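Local coordinates for protein DNA-dependent metalloprotease SPRTN (Homo sapiens, PDB 6MDW) that cleaves proteins covalently cross-linked to DNA, acting as a DNA-dependent zinc metalloprotease that helps maintain genomic integrity during replication, at residues D24-A27 with L28-Q31. Residues are numbered along the deposited sequence; the frame is centred on the assembly and turned at random. Where two conformers were deposited one is given.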
ATOM      1  N   ASP A  24       8.316  14.583   5.061  1.00 14.64           N
ATOM      2  CA  ASP A  24       9.329  13.827   5.748  1.00 14.13           C
ATOM      3  C   ASP A  24       8.740  12.444   6.022  1.00 14.01           C
ATOM      4  O   ASP A  24       8.160  12.204   7.081  1.00 13.37           O
ATOM      5  CB  ASP A  24       9.775  14.548   7.021  1.00 15.67           C
ATOM      6  CG  ASP A  24      11.005  13.941   7.664  1.00 20.55           C
ATOM      7  OD1 ASP A  24      11.313  12.768   7.376  1.00 19.36           O
ATOM      8  OD2 ASP A  24      11.641  14.658   8.471  1.00 25.32           O
ATOM      9  N   LEU A  25       8.825  11.565   5.029  1.00 11.53           N
ATOM     10  CA  LEU A  25       8.187  10.237   5.113  1.00 11.32           C
ATOM     11  C   LEU A  25       8.710   9.455   6.322  1.00 12.95           C
ATOM     12  O   LEU A  25       7.933   8.784   7.016  1.00 11.61           O
ATOM     13  CB  LEU A  25       8.473   9.476   3.820  1.00 12.47           C
ATOM     14  CG  LEU A  25       8.048   8.024   3.794  1.00 12.06           C
ATOM     15  CD1 LEU A  25       6.546   7.881   4.008  1.00 15.40           C
ATOM     16  CD2 LEU A  25       8.490   7.371   2.479  1.00 14.22           C
ATOM     17  N   GLN A  26      10.011   9.524   6.618  1.00 11.59           N
ATOM     18  CA  GLN A  26      10.591   8.792   7.751  0.50 13.67           C
ATOM     19  C   GLN A  26       9.978   9.313   9.053  1.00 11.38           C
ATOM     20  O   GLN A  26       9.561   8.518   9.940  1.00 13.07           O
ATOM     21  CB  GLN A  26      12.116   8.913   7.777  0.50 15.90           C
ATOM     22  CG  GLN A  26      12.785   8.172   6.631  0.50 15.32           C
ATOM     23  CD  GLN A  26      12.165   6.812   6.439  0.50 17.02           C
ATOM     24  OE1 GLN A  26      12.062   6.019   7.372  0.50 16.50           O
ATOM     25  NE2 GLN A  26      11.717   6.541   5.224  0.50 14.65           N
ATOM     26  N   ALA A  27       9.895  10.636   9.190  1.00 10.89           N
ATOM     27  CA  ALA A  27       9.316  11.237  10.400  1.00 13.62           C
ATOM     28  C   ALA A  27       7.865  10.793  10.580  1.00 12.46           C
ATOM     29  O   ALA A  27       7.461  10.495  11.728  1.00 12.36           O
ATOM     30  CB  ALA A  27       9.401  12.745  10.399  1.00 14.01           C
ATOM     31  N   LEU A  28       7.079  10.757   9.487  1.00  9.98           N
ATOM     32  CA  LEU A  28       5.677  10.360   9.576  1.00  9.42           C
ATOM     33  C   LEU A  28       5.592   8.914  10.051  1.00 12.24           C
ATOM     34  O   LEU A  28       4.749   8.570  10.895  1.00 10.81           O
ATOM     35  CB  LEU A  28       4.981  10.485   8.219  1.00 10.81           C
ATOM     36  CG  LEU A  28       4.730  11.901   7.716  1.00 14.09           C
ATOM     37  CD1 LEU A  28       4.177  11.849   6.300  1.00 15.53           C
ATOM     38  CD2 LEU A  28       3.761  12.657   8.603  1.00 15.86           C
ATOM     39  N   PHE A  29       6.424   8.054   9.470  1.00  9.64           N
ATOM     40  CA  PHE A  29       6.439   6.665   9.854  1.00  9.86           C
ATOM     41  C   PHE A  29       6.727   6.546  11.355  1.00 11.12           C
ATOM     42  O   PHE A  29       6.004   5.847  12.069  1.00 12.00           O
ATOM     43  CB  PHE A  29       7.427   5.871   8.996  1.00 11.08           C
ATOM     44  CG  PHE A  29       7.740   4.508   9.535  1.00 13.36           C
ATOM     45  CD1 PHE A  29       6.792   3.505   9.548  1.00 18.08           C
ATOM     46  CD2 PHE A  29       8.988   4.257  10.071  1.00 24.97           C
ATOM     47  CE1 PHE A  29       7.080   2.271  10.117  1.00 16.89           C
ATOM     48  CE2 PHE A  29       9.278   3.022  10.622  1.00 27.07           C
ATOM     49  CZ  PHE A  29       8.318   2.042  10.649  1.00 17.72           C
ATOM     50  N   VAL A  30       7.769   7.239  11.838  1.00  9.99           N
ATOM     51  CA  VAL A  30       8.152   7.118  13.230  1.00 12.63           C
ATOM     52  C   VAL A  30       6.994   7.592  14.119  1.00 11.14           C
ATOM     53  O   VAL A  30       6.604   6.932  15.121  1.00 10.40           O
ATOM     54  CB  VAL A  30       9.444   7.910  13.489  1.00 14.35           C
ATOM     55  CG1 VAL A  30       9.677   8.152  14.975  1.00 17.05           C
ATOM     56  CG2 VAL A  30      10.637   7.233  12.846  1.00 17.77           C
ATOM     57  N   GLN A  31       6.385   8.706  13.749  1.00  9.82           N
ATOM     58  CA  GLN A  31       5.288   9.280  14.477  1.00 10.06           C
ATOM     59  C   GLN A  31       4.123   8.285  14.542  1.00 10.44           C
ATOM     60  O   GLN A  31       3.559   8.005  15.596  1.00 10.81           O
ATOM     61  CB  GLN A  31       4.835  10.597  13.859  1.00 11.18           C
ATOM     62  CG  GLN A  31       3.650  11.241  14.561  1.00 12.48           C
ATOM     63  CD  GLN A  31       2.995  12.357  13.781  1.00 15.12           C
ATOM     64  OE1 GLN A  31       3.571  12.925  12.851  1.00 17.65           O
ATOM     65  NE2 GLN A  31       1.768  12.677  14.138  1.00 17.23           N
TER
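L28 N donates to D24 O at 3.0 Å, closing the first turn of helix 25-36, and three further i to i+4 bonds follow in step: F29 N to L25 O, V30 N to Q26 O at 2.9 Å, and Q31 N to A27 O. All four are close to straight at the hydrogen. D24 is the N-cap, and besides its carbonyl it brings its carboxylate into play: OD1 accepts from A27 N at 3.1 Å, with the N-H reaching it from above the carboxylate plane. A chi1 of -170° sets CG anti to the backbone N of D24, and from there OD1 meets the N-H three residues on.

Around this backbone core the side chains touch mostly carbonyl oxygens one turn back. L28 has CG anti to its own carbonyl carbon (chi1 -71°), which brings CG to 3.5 Å from D24 O. V30 CG2 leans on Q26 O at 3.4 Å, and Q31 CB lies equally near A27 O. Q26 O lies at the edge of the F29 ring, close to its plane, while F29 CB packs against both Q26 O and L25 O.

Beyond the turn, L28 packs on R82, L85 and L89, and F29 on M93 and V46. In one of its two conformers Q26 NE2 hydrogen-bonds V46 O; Q31 NE2 is hydrogen-bonded to Q35 OE1. Helix 82-100 carries the HExxH motif, and the F29 side chain is about 9 Å from that of the active-site E92. The chemistry is thus that of an N-capped helix start: the D24 carboxylate satisfies a first-turn N-H and probably interacts favourably with the helix dipole, while buried L25 and L28, with partly exposed F29, pack the helix against strand 45-49 and helix 82-100 of the SprT-like protease domain.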